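Local atomic coordinates of endoglucanase E (Clostridium thermocellum, PDB entry 2WAO), a protein that probably pairs cellulose-cleaving endoglucanase activity with a C-terminal family 2 carbohydrate esterase domain that binds cello-oligosaccharides and deacetylates plant cell-wall polysaccharides. Residues Val34-Tyr39 with Phe107-Gly112; Phe257-Pro262 with Val294-Gln299; Gly261-Gly266 with Asp308-Ile313. All blocks are in the same frame, centred on the assembly; numbering follows the deposited sequence.

Contact 1. Residues Val34-Tyr39 with Phe107-Gly112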
loop_
_atom_site.group_PDB
_atom_site.type_symbol
_atom_site.label_atom_id
_atom_site.label_comp_id
_atom_site.label_asym_id
_atom_site.label_seq_id
_atom_site.Cartn_x
_atom_site.Cartn_y
_atom_site.Cartn_z
ATOM N N VAL A 34 6.561 -9.194 -6.949
ATOM C CA VAL A 34 7.207 -9.726 -8.142
ATOM C C VAL A 34 6.258 -10.818 -8.628
ATOM O O VAL A 34 5.768 -11.643 -7.845
ATOM C CB VAL A 34 8.602 -10.342 -7.788
ATOM C CG1 VAL A 34 9.252 -10.895 -9.023
ATOM C CG2 VAL A 34 9.525 -9.259 -7.136
ATOM N N GLU A 35 5.964 -10.845 -9.916
ATOM C CA GLU A 35 5.012 -11.818 -10.401
ATOM C C GLU A 35 5.574 -12.519 -11.663
ATOM O O GLU A 35 6.149 -11.877 -12.541
ATOM C CB GLU A 35 3.683 -11.112 -10.650
ATOM C CG GLU A 35 2.653 -11.924 -11.342
ATOM C CD GLU A 35 1.389 -11.115 -11.662
ATOM O OE1 GLU A 35 1.450 -9.849 -11.647
ATOM O OE2 GLU A 35 0.353 -11.753 -11.982
ATOM N N LEU A 36 5.446 -13.832 -11.705
ATOM C CA LEU A 36 6.042 -14.602 -12.816
ATOM C C LEU A 36 5.326 -15.933 -13.001
ATOM O O LEU A 36 4.620 -16.378 -12.115
ATOM C CB LEU A 36 7.554 -14.796 -12.565
ATOM C CG LEU A 36 7.966 -15.568 -11.284
ATOM C CD1 LEU A 36 7.728 -17.087 -11.456
ATOM C CD2 LEU A 36 9.424 -15.300 -10.966
ATOM N N ASN A 37 5.518 -16.543 -14.165
ATOM C CA ASN A 37 5.130 -17.916 -14.422
ATOM C C ASN A 37 6.368 -18.801 -14.526
ATOM O O ASN A 37 7.379 -18.379 -15.074
ATOM C CB ASN A 37 4.353 -18.004 -15.744
ATOM C CG ASN A 37 2.993 -17.296 -15.678
ATOM O OD1 ASN A 37 2.158 -17.587 -14.813
ATOM N ND2 ASN A 37 2.779 -16.372 -16.592
ATOM N N PHE A 38 6.314 -19.994 -13.947
ATOM C CA PHE A 38 7.429 -20.925 -14.086
ATOM C C PHE A 38 6.908 -22.317 -14.387
ATOM O O PHE A 38 5.750 -22.661 -14.070
ATOM C CB PHE A 38 8.362 -20.930 -12.864
ATOM C CG PHE A 38 7.754 -21.524 -11.630
ATOM C CD1 PHE A 38 8.023 -22.859 -11.267
ATOM C CD2 PHE A 38 6.940 -20.750 -10.807
ATOM C CE1 PHE A 38 7.448 -23.445 -10.105
ATOM C CE2 PHE A 38 6.379 -21.317 -9.628
ATOM C CZ PHE A 38 6.645 -22.694 -9.284
ATOM N N TYR A 39 7.779 -23.103 -14.997
ATOM C CA TYR A 39 7.513 -24.511 -15.241
ATOM C C TYR A 39 8.382 -25.300 -14.269
ATOM O O TYR A 39 9.577 -25.081 -14.182
ATOM C CB TYR A 39 7.868 -24.916 -16.680
ATOM C CG TYR A 39 7.393 -26.325 -16.992
ATOM C CD1 TYR A 39 6.144 -26.543 -17.562
ATOM C CD2 TYR A 39 8.165 -27.433 -16.649
ATOM C CE1 TYR A 39 5.680 -27.846 -17.828
ATOM C CE2 TYR A 39 7.710 -28.749 -16.909
ATOM C CZ TYR A 39 6.463 -28.931 -17.493
ATOM O OH TYR A 39 5.989 -30.204 -17.756
ATOM N N PHE A 107 15.887 -15.718 -8.983
ATOM C CA PHE A 107 15.056 -16.879 -8.727
ATOM C C PHE A 107 15.773 -18.130 -9.170
ATOM O O PHE A 107 16.663 -18.067 -10.016
ATOM C CB PHE A 107 13.720 -16.740 -9.469
ATOM C CG PHE A 107 12.776 -15.735 -8.842
ATOM C CD1 PHE A 107 11.801 -16.149 -7.934
ATOM C CD2 PHE A 107 12.850 -14.377 -9.181
ATOM C CE1 PHE A 107 10.916 -15.191 -7.346
ATOM C CE2 PHE A 107 11.975 -13.421 -8.618
ATOM C CZ PHE A 107 11.026 -13.829 -7.708
ATOM N N ASP A 108 15.369 -19.273 -8.613
ATOM C CA ASP A 108 15.820 -20.577 -9.110
ATOM C C ASP A 108 14.654 -21.565 -9.155
ATOM O O ASP A 108 13.903 -21.698 -8.188
ATOM C CB ASP A 108 16.956 -21.148 -8.263
ATOM C CG ASP A 108 17.467 -22.470 -8.845
ATOM O OD1 ASP A 108 18.425 -22.403 -9.609
ATOM O OD2 ASP A 108 16.851 -23.528 -8.644
ATOM N N PHE A 109 14.530 -22.271 -10.267
ATOM C CA PHE A 109 13.414 -23.176 -10.470
ATOM C C PHE A 109 13.816 -24.653 -10.503
ATOM O O PHE A 109 13.082 -25.496 -11.038
ATOM C CB PHE A 109 12.623 -22.753 -11.716
ATOM C CG PHE A 109 12.143 -21.320 -11.646
ATOM C CD1 PHE A 109 11.081 -20.978 -10.807
ATOM C CD2 PHE A 109 12.776 -20.317 -12.378
ATOM C CE1 PHE A 109 10.646 -19.652 -10.677
ATOM C CE2 PHE A 109 12.335 -18.971 -12.294
ATOM C CZ PHE A 109 11.268 -18.641 -11.431
ATOM N N GLY A 110 14.968 -24.961 -9.915
ATOM C CA GLY A 110 15.479 -26.319 -9.945
ATOM C C GLY A 110 15.724 -26.770 -11.372
ATOM O O GLY A 110 16.423 -26.092 -12.119
ATOM N N SER A 111 15.138 -27.909 -11.756
ATOM C CA SER A 111 15.324 -28.444 -13.098
ATOM C C SER A 111 14.345 -27.824 -14.084
ATOM O O SER A 111 14.428 -28.062 -15.291
ATOM C CB SER A 111 15.220 -29.971 -13.084
ATOM O OG SER A 111 16.457 -30.506 -12.637
ATOM N N GLY A 112 13.424 -27.001 -13.557
ATOM C CA GLY A 112 12.443 -26.298 -14.388
ATOM C C GLY A 112 12.991 -24.994 -14.971
ATOM O O GLY A 112 14.200 -24.841 -15.129
#

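Contact 2. Residues Phe257-Pro262 with Val294-Gln299. With BGC (beta-D-glucopyranose), chain B.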
loop_
_atom_site.group_PDB
_atom_site.type_symbol
_atom_site.label_atom_id
_atom_site.label_comp_id
_atom_site.label_asym_id
_atom_site.label_seq_id
_atom_site.Cartn_x
_atom_site.Cartn_y
_atom_site.Cartn_z
ATOM N N PHE A 257 -9.776 9.835 -5.034
ATOM C CA PHE A 257 -10.732 9.531 -3.926
ATOM C C PHE A 257 -10.097 9.910 -2.611
ATOM O O PHE A 257 -9.042 9.351 -2.251
ATOM C CB PHE A 257 -11.096 8.034 -3.961
ATOM C CG PHE A 257 -11.933 7.675 -5.136
ATOM C CD1 PHE A 257 -13.337 7.640 -5.019
ATOM C CD2 PHE A 257 -11.334 7.346 -6.363
ATOM C CE1 PHE A 257 -14.129 7.305 -6.117
ATOM C CE2 PHE A 257 -12.124 7.024 -7.465
ATOM C CZ PHE A 257 -13.505 6.998 -7.350
ATOM N N CYS A 258 -10.691 10.895 -1.939
ATOM C CA CYS A 258 -10.182 11.417 -0.644
ATOM C C CYS A 258 -10.965 10.796 0.513
ATOM O O CYS A 258 -12.207 10.944 0.583
ATOM C CB CYS A 258 -10.333 12.941 -0.607
ATOM S SG CYS A 258 -9.380 13.740 -1.897
ATOM N N CYS A 259 -10.283 10.083 1.404
ATOM C CA CYS A 259 -11.011 9.156 2.314
ATOM C C CYS A 259 -10.758 9.485 3.765
ATOM O O CYS A 259 -9.641 9.850 4.125
ATOM C CB CYS A 259 -10.584 7.693 2.080
ATOM S SG CYS A 259 -10.749 7.114 0.394
ATOM N N VAL A 260 -11.795 9.370 4.592
ATOM C CA VAL A 260 -11.639 9.557 6.031
ATOM C C VAL A 260 -12.154 8.289 6.744
ATOM O O VAL A 260 -13.210 7.801 6.418
ATOM C CB VAL A 260 -12.435 10.824 6.481
ATOM C CG1 VAL A 260 -12.471 10.924 7.961
ATOM C CG2 VAL A 260 -11.751 12.104 5.908
ATOM N N GLY A 261 -11.402 7.780 7.712
ATOM C CA GLY A 261 -11.855 6.690 8.586
ATOM C C GLY A 261 -10.928 5.513 8.346
ATOM O O GLY A 261 -10.175 5.519 7.383
ATOM N N PRO A 262 -11.042 4.455 9.174
ATOM C CA PRO A 262 -12.028 4.297 10.252
ATOM C C PRO A 262 -11.472 4.475 11.704
ATOM O O PRO A 262 -12.152 4.080 12.657
ATOM C CB PRO A 262 -12.394 2.822 10.065
ATOM C CG PRO A 262 -11.023 2.219 9.815
ATOM C CD PRO A 262 -10.267 3.217 8.967
ATOM N N VAL A 294 -14.855 9.891 0.304
ATOM C CA VAL A 294 -15.348 8.586 0.845
ATOM C C VAL A 294 -15.112 8.543 2.337
ATOM O O VAL A 294 -14.022 8.864 2.811
ATOM C CB VAL A 294 -14.656 7.343 0.193
ATOM C CG1 VAL A 294 -15.253 6.008 0.711
ATOM C CG2 VAL A 294 -14.629 7.438 -1.347
ATOM N N GLU A 295 -16.153 8.201 3.090
ATOM C CA GLU A 295 -15.974 7.974 4.536
ATOM C C GLU A 295 -16.168 6.504 4.905
ATOM O O GLU A 295 -17.222 5.897 4.585
ATOM C CB GLU A 295 -16.897 8.855 5.374
ATOM C CG GLU A 295 -16.619 8.606 6.880
ATOM C CD GLU A 295 -17.368 9.565 7.831
ATOM O OE1 GLU A 295 -18.055 10.504 7.318
ATOM O OE2 GLU A 295 -17.213 9.366 9.078
ATOM N N PHE A 296 -15.143 5.923 5.543
ATOM C CA PHE A 296 -15.265 4.592 6.147
ATOM C C PHE A 296 -15.790 4.792 7.550
ATOM O O PHE A 296 -15.160 5.487 8.363
ATOM C CB PHE A 296 -13.920 3.880 6.163
ATOM C CG PHE A 296 -13.245 3.814 4.808
ATOM C CD1 PHE A 296 -13.734 2.957 3.817
ATOM C CD2 PHE A 296 -12.082 4.555 4.558
ATOM C CE1 PHE A 296 -13.089 2.843 2.586
ATOM C CE2 PHE A 296 -11.433 4.459 3.336
ATOM C CZ PHE A 296 -11.928 3.607 2.344
ATOM N N PRO A 297 -16.973 4.234 7.836
ATOM C CA PRO A 297 -17.554 4.430 9.164
ATOM C C PRO A 297 -16.578 3.995 10.242
ATOM O O PRO A 297 -15.845 2.999 10.091
ATOM C CB PRO A 297 -18.773 3.484 9.151
ATOM C CG PRO A 297 -19.176 3.517 7.722
ATOM C CD PRO A 297 -17.856 3.424 6.982
ATOM N N GLN A 298 -16.545 4.780 11.308
ATOM C CA GLN A 298 -15.638 4.523 12.427
ATOM C C GLN A 298 -15.766 3.075 12.926
ATOM O O GLN A 298 -16.873 2.557 13.085
ATOM C CB GLN A 298 -16.018 5.477 13.534
ATOM C CG GLN A 298 -15.139 5.377 14.717
ATOM C CD GLN A 298 -15.696 6.118 15.923
ATOM O OE1 GLN A 298 -16.633 6.933 15.830
ATOM N NE2 GLN A 298 -15.112 5.842 17.053
ATOM N N GLN A 299 -14.639 2.428 13.161
ATOM C CA GLN A 299 -14.648 1.076 13.742
ATOM C C GLN A 299 -15.228 1.195 15.168
ATOM O O GLN A 299 -14.904 2.125 15.906
ATOM C CB GLN A 299 -13.235 0.433 13.720
ATOM C CG GLN A 299 -12.210 1.202 14.494
ATOM C CD GLN A 299 -10.744 0.730 14.333
ATOM O OE1 GLN A 299 -10.425 -0.229 13.589
ATOM N NE2 GLN A 299 -9.847 1.431 15.040
HETATM C C2 BGC B . -14.288 4.438 19.724
HETATM C C3 BGC B . -12.873 3.975 20.052
HETATM C C4 BGC B . -12.099 5.062 20.788
HETATM C C5 BGC B . -12.921 5.638 21.935
HETATM C C6 BGC B . -12.181 6.781 22.618
HETATM C C1 BGC B . -14.956 5.058 20.946
HETATM O O1 BGC B . -16.222 5.563 20.583
HETATM O O2 BGC B . -15.051 3.340 19.277
HETATM O O3 BGC B . -12.199 3.644 18.859
HETATM O O4 BGC B . -11.222 4.753 21.153
HETATM O O5 BGC B . -14.155 6.109 21.438
HETATM O O6 BGC B . -13.103 7.588 23.315
#

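Contact 3. Residues Gly261-Gly266 with Asp308-Ile313. With BGC (beta-D-glucopyranose), chain B; BGC (beta-D-glucopyranose), chain C; BGC (beta-D-glucopyranose), chain D; BGC (beta-D-glucopyranose), chain E.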
loop_
_atom_site.group_PDB
_atom_site.type_symbol
_atom_site.label_atom_id
_atom_site.label_comp_id
_atom_site.label_asym_id
_atom_site.label_seq_id
_atom_site.Cartn_x
_atom_site.Cartn_y
_atom_site.Cartn_z
ATOM N N GLY A 261 -11.402 7.780 7.712
ATOM C CA GLY A 261 -11.855 6.690 8.586
ATOM C C GLY A 261 -10.928 5.513 8.346
ATOM O O GLY A 261 -10.175 5.519 7.383
ATOM N N PRO A 262 -11.042 4.455 9.174
ATOM C CA PRO A 262 -12.028 4.297 10.252
ATOM C C PRO A 262 -11.472 4.475 11.704
ATOM O O PRO A 262 -12.152 4.080 12.657
ATOM C CB PRO A 262 -12.394 2.822 10.065
ATOM C CG PRO A 262 -11.023 2.219 9.815
ATOM C CD PRO A 262 -10.267 3.217 8.967
ATOM N N MET A 263 -10.270 5.013 11.867
ATOM C CA MET A 263 -9.640 5.131 13.189
ATOM C C MET A 263 -9.946 6.407 13.985
ATOM O O MET A 263 -9.884 6.385 15.200
ATOM C CB MET A 263 -8.120 4.932 13.106
ATOM C CG MET A 263 -7.754 3.525 12.673
ATOM S SD MET A 263 -5.959 3.344 12.715
ATOM C CE MET A 263 -5.642 3.427 14.498
ATOM N N LEU A 264 -10.262 7.513 13.316
ATOM C CA LEU A 264 -10.586 8.747 14.017
ATOM C C LEU A 264 -11.909 8.614 14.783
ATOM O O LEU A 264 -12.796 7.821 14.394
ATOM C CB LEU A 264 -10.631 9.936 13.045
ATOM C CG LEU A 264 -9.215 10.352 12.605
ATOM C CD1 LEU A 264 -9.360 11.518 11.642
ATOM C CD2 LEU A 264 -8.368 10.781 13.863
ATOM N N TRP A 265 -12.029 9.374 15.873
ATOM C CA TRP A 265 -13.246 9.319 16.719
ATOM C C TRP A 265 -13.479 10.742 17.256
ATOM O O TRP A 265 -12.589 11.627 17.196
ATOM C CB TRP A 265 -13.055 8.329 17.903
ATOM C CG TRP A 265 -11.976 8.790 18.827
ATOM C CD1 TRP A 265 -10.612 8.662 18.653
ATOM C CD2 TRP A 265 -12.159 9.536 20.040
ATOM N NE1 TRP A 265 -9.946 9.268 19.708
ATOM C CE2 TRP A 265 -10.867 9.793 20.577
ATOM C CE3 TRP A 265 -13.296 9.981 20.743
ATOM C CZ2 TRP A 265 -10.672 10.512 21.768
ATOM C CZ3 TRP A 265 -13.108 10.686 21.960
ATOM C CH2 TRP A 265 -11.799 10.936 22.454
ATOM N N GLY A 266 -14.668 10.950 17.782
ATOM C CA GLY A 266 -14.993 12.193 18.515
ATOM C C GLY A 266 -14.780 13.452 17.707
ATOM O O GLY A 266 -15.045 13.488 16.486
ATOM N N ASP A 308 -2.351 -1.855 18.472
ATOM C CA ASP A 308 -2.508 -0.419 18.697
ATOM C C ASP A 308 -3.830 0.173 18.162
ATOM O O ASP A 308 -3.852 1.329 17.735
ATOM C CB ASP A 308 -1.276 0.365 18.162
ATOM C CG ASP A 308 -0.032 0.133 19.026
ATOM O OD1 ASP A 308 -0.209 -0.012 20.266
ATOM O OD2 ASP A 308 1.092 0.080 18.463
ATOM N N TRP A 309 -4.918 -0.621 18.234
ATOM C CA TRP A 309 -6.255 -0.222 17.720
ATOM C C TRP A 309 -6.330 -0.047 16.206
ATOM O O TRP A 309 -7.327 0.512 15.704
ATOM C CB TRP A 309 -6.702 1.110 18.332
ATOM C CG TRP A 309 -6.796 1.143 19.834
ATOM C CD1 TRP A 309 -5.769 1.160 20.722
ATOM C CD2 TRP A 309 -7.999 1.212 20.607
ATOM N NE1 TRP A 309 -6.256 1.208 22.009
ATOM C CE2 TRP A 309 -7.622 1.248 21.963
ATOM C CE3 TRP A 309 -9.362 1.214 20.277
ATOM C CZ2 TRP A 309 -8.551 1.290 22.996
ATOM C CZ3 TRP A 309 -10.300 1.272 21.312
ATOM C CH2 TRP A 309 -9.884 1.315 22.654
ATOM N N HIS A 310 -5.301 -0.472 15.452
ATOM C CA HIS A 310 -5.422 -0.362 13.997
ATOM C C HIS A 310 -6.449 -1.377 13.455
ATOM O O HIS A 310 -6.856 -2.346 14.186
ATOM C CB HIS A 310 -4.047 -0.510 13.338
ATOM C CG HIS A 310 -3.153 0.663 13.616
ATOM N ND1 HIS A 310 -2.622 0.902 14.863
ATOM C CD2 HIS A 310 -2.766 1.706 12.841
ATOM C CE1 HIS A 310 -1.900 2.015 14.838
ATOM N NE2 HIS A 310 -1.958 2.514 13.617
ATOM N N PRO A 311 -6.916 -1.175 12.193
ATOM C CA PRO A 311 -8.013 -2.059 11.738
ATOM C C PRO A 311 -7.669 -3.560 11.651
ATOM O O PRO A 311 -6.583 -3.924 11.218
ATOM C CB PRO A 311 -8.402 -1.481 10.362
ATOM C CG PRO A 311 -7.951 -0.016 10.436
ATOM C CD PRO A 311 -6.643 -0.104 11.217
ATOM N N SER A 312 -8.651 -4.395 12.026
ATOM C CA SER A 312 -8.580 -5.853 11.856
ATOM C C SER A 312 -8.763 -6.192 10.359
ATOM O O SER A 312 -9.170 -5.304 9.554
ATOM C CB SER A 312 -9.752 -6.483 12.635
ATOM O OG SER A 312 -10.987 -6.059 12.054
ATOM N N ILE A 313 -8.511 -7.453 9.985
ATOM C CA ILE A 313 -8.784 -7.861 8.610
ATOM C C ILE A 313 -10.265 -7.688 8.278
ATOM O O ILE A 313 -10.606 -7.237 7.173
ATOM C CB ILE A 313 -8.270 -9.270 8.328
ATOM C CG1 ILE A 313 -6.736 -9.176 8.190
ATOM C CG2 ILE A 313 -8.851 -9.790 6.986
ATOM C CD1 ILE A 313 -6.065 -10.461 8.401
HETATM C C2 BGC B . -14.288 4.438 19.724
HETATM C C3 BGC B . -12.873 3.975 20.052
HETATM C C4 BGC B . -12.099 5.062 20.788
HETATM C C5 BGC B . -12.921 5.638 21.935
HETATM C C6 BGC B . -12.181 6.781 22.618
HETATM C C1 BGC B . -14.956 5.058 20.946
HETATM O O1 BGC B . -16.222 5.563 20.583
HETATM O O2 BGC B . -15.051 3.340 19.277
HETATM O O3 BGC B . -12.199 3.644 18.859
HETATM O O4 BGC B . -11.222 4.753 21.153
HETATM O O5 BGC B . -14.155 6.109 21.438
HETATM O O6 BGC B . -13.103 7.588 23.315
HETATM C C2 BGC C . -8.880 5.148 21.593
HETATM C C3 BGC C . -7.650 5.792 20.965
HETATM C C4 BGC C . -7.444 5.311 19.521
HETATM C C5 BGC C . -8.737 5.239 18.690
HETATM C C6 BGC C . -8.538 4.486 17.381
HETATM C C1 BGC C . -10.037 5.293 20.611
HETATM O O2 BGC C . -9.189 5.849 22.759
HETATM O O3 BGC C . -6.542 5.467 21.779
HETATM O O4 BGC C . -6.328 5.956 19.147
HETATM O O5 BGC C . -9.750 4.588 19.439
HETATM O O6 BGC C . -9.766 4.093 16.756
HETATM C C2 BGC D . -4.539 5.883 17.546
HETATM C C3 BGC D . -3.276 5.117 17.155
HETATM C C4 BGC D . -2.406 4.854 18.373
HETATM C C5 BGC D . -3.214 4.177 19.485
HETATM C C6 BGC D . -2.351 4.179 20.750
HETATM C C1 BGC D . -5.264 5.149 18.690
HETATM O O2 BGC D . -5.413 6.019 16.429
HETATM O O3 BGC D . -2.563 5.854 16.188
HETATM O O4 BGC D . -1.391 4.012 18.153
HETATM O O5 BGC D . -4.425 4.877 19.798
HETATM O O6 BGC D . -3.173 3.599 21.705
HETATM C C2 BGC E . 1.029 3.757 18.274
HETATM C C3 BGC E . 2.335 4.338 17.751
HETATM C C4 BGC E . 2.289 4.415 16.220
HETATM C C5 BGC E . 1.040 5.219 15.798
HETATM C C6 BGC E . 0.900 5.459 14.281
HETATM C C1 BGC E . -0.149 4.561 17.731
HETATM O O2 BGC E . 1.065 3.728 19.704
HETATM O O3 BGC E . 3.428 3.509 18.165
HETATM O O4 BGC E . 3.385 5.141 15.966
HETATM O O5 BGC E . -0.117 4.566 16.316
HETATM O O6 BGC E . 0.821 4.206 13.626
#

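Contact 1. Residues Val34-Tyr39 with Phe107-Gly112
F107 receives the L36 methyl CD2 over the centre of one ring face: CD2 stands 3.7 Å from the F107 ring centroid, only 2° off the normal, a nearly ideal CH-pi contact. The same methyl lies in the plane of the F109 ring at its edge, with L36 CD2 3.8 Å from F109 CZ, so one branch serves two aromatics, the face of one and the rim of the other. L36 meets both phenylalanines tip to tip. Its CG sits between backbone N and carbonyl carbon (chi1 61°), and from CG the second methyl, CD1, also touches F109 at CZ and CE1. One face of F109 is covered by F38, whose CB lies 3.7 Å from the F109 ring centroid, displaced toward the rim at CD1 and CE1. Beyond CB, the F38 and F109 rings run nearly parallel, 18° between planes, but with centroids 5.1 Å apart they are offset so far that little of either covers the other. At the other end, V34 CG1 packs 3.7 Å from F107 CZ, the two side chains pointing past each other.

Past the aromatics, the backbones approach where G112 CA gives a CA-H...O contact of 3.1 Å to Y39 O. G112 stands at the end of a type II' turn from F109, closed by G112 N to F109 O at 3.0 Å. D108 OD2 accepts from G110 N at 2.7 Å in an Asx turn, with the donor above the carboxylate plane. L89 touches both L36 and F107, while A43, on strand 43-49 beside strand 102-108, touches F38 and F109. Strands 33-40 and 102-108 belong to different antiparallel sheets, and this interdigitation of apolar side chains between them is the core packing of a beta sandwich, consistent with the jelly-roll, galactose-binding-like N-terminal domain of family 2 esterases.

Contact 2. Residues Phe257-Pro262 with Val294-Gln299
C259 and V294 lie side by side in a parallel bridge, and V260 and E295 form the next one, with the backbone polar atoms between them largely paired. V294 N donates to C258 O at 2.9 Å, and V260 N donates to V294 O, also at 2.9 Å. V260 O then takes F296 N at 2.8 Å. Beyond the strand ends, after the cis peptide that precedes P262, a separate loop-to-loop bond forms: Q299 N meets P262 O at 3.0 Å, in the carbonyl plane and on a lone pair, with an N-H...O angle of 169°. CA-H...O contacts add to three of these acceptors: C259 CA stands 3.1 Å from V294 O, E295 CA approaches V260 O, and Q298 CA approaches P262 O.

The remaining polar atoms have partners outside the two segments. E295 OE2 forms a salt bridge with R273, the backbone carbonyl G261 O accepts from N220 ND2, and Q299 NE2 serves both W309 O and a glucose O6. Q299 CG, held between backbone N and carbonyl carbon (chi1 60°), packs 3.4 Å from P262 O, and Q298 NE2 comes 3.1 Å from C2 of the chain B glucose. Among apolar groups, C259 CB rests 3.6 Å from F296 CE2, and V294 packs on F257 and C259.

These are the two strands of a beta-alpha-beta crossover at the edge of the parallel sheet of an SGNH-type hydrolase domain. C258 and V260 face helix 266-285, P262 and F296 pack on M319 of helix 313-331, and strand 216-220 pairs with F257 and C259 on the far side of strand 255-260.

Contact 3. Residues Gly261-Gly266 with Asp308-Ile313
M263 lays its terminal methyl on H310, joining two loops at the C-terminal end of the parallel sheet in an SGNH hydrolase fold. H310 and P311 lie just before helix 313-331, consistent with the histidine-bearing block of that family, and the loops line the glycan pocket. M263 reaches out with CG anti to the carbonyl carbon and then bends at its last torsion (chi3 68°), which turns CE over the imidazole. CE stands 3.7 Å from the H310 ring centroid, over its centre, while SD lies obliquely to the ring, 3.6 Å from H310 CD2. The same side chain crosses P311 at about a right angle, and the P262 and P311 rings meet likewise, CG to CG, at 3.8 Å. These carbons form an apolar seam backed by I132 of helix 131-134. H310 is held by E307, whose carbonyl accepts from ND1, and by a stack with the Y136 ring.

Four glucose units run past the seam. One indole face of W265 meets the hydroxymethyl group of the chain B glucose: C6 lies over its centre and O6 comes 3.4 Å from W265 CZ3. W309 lies against the chain C glucose on the other side of the oligosaccharide, with W309 CE3 3.5 Å from that sugar's O5. M263 contributes its backbone too: M263 O accepts from O6 of chain C at 2.8 Å. Farther along, D308 packs against chain E while its OD2 is bonded to Y136 OH. H310 NE2 and chain E O6 share a hydrogen bond of 3.3 Å that either could donate, and M263 CE lies 3.2 Å from O2 of the chain D glucose.

How the contacts relate
From the N terminus, contact 1 comes first: its two segments bring together the ends of a 67-residue loop made mostly of strands, joining the two sheets of the N-terminal domain. The chain then enters the parallel sheet of the esterase domain. Contact 2 closes the crossover through helix 266-285, and contact 3 begins in the loop that ends contact 2's first segment, sharing G261 and P262, but closes later, before helix 313-331, so their loops overlap. Those two centres are 10 Å apart, and both contacts touch the chain B glucose. Contact 1 lies on the opposite side of the chain's centre, about 40 Å from contact 2 between centres.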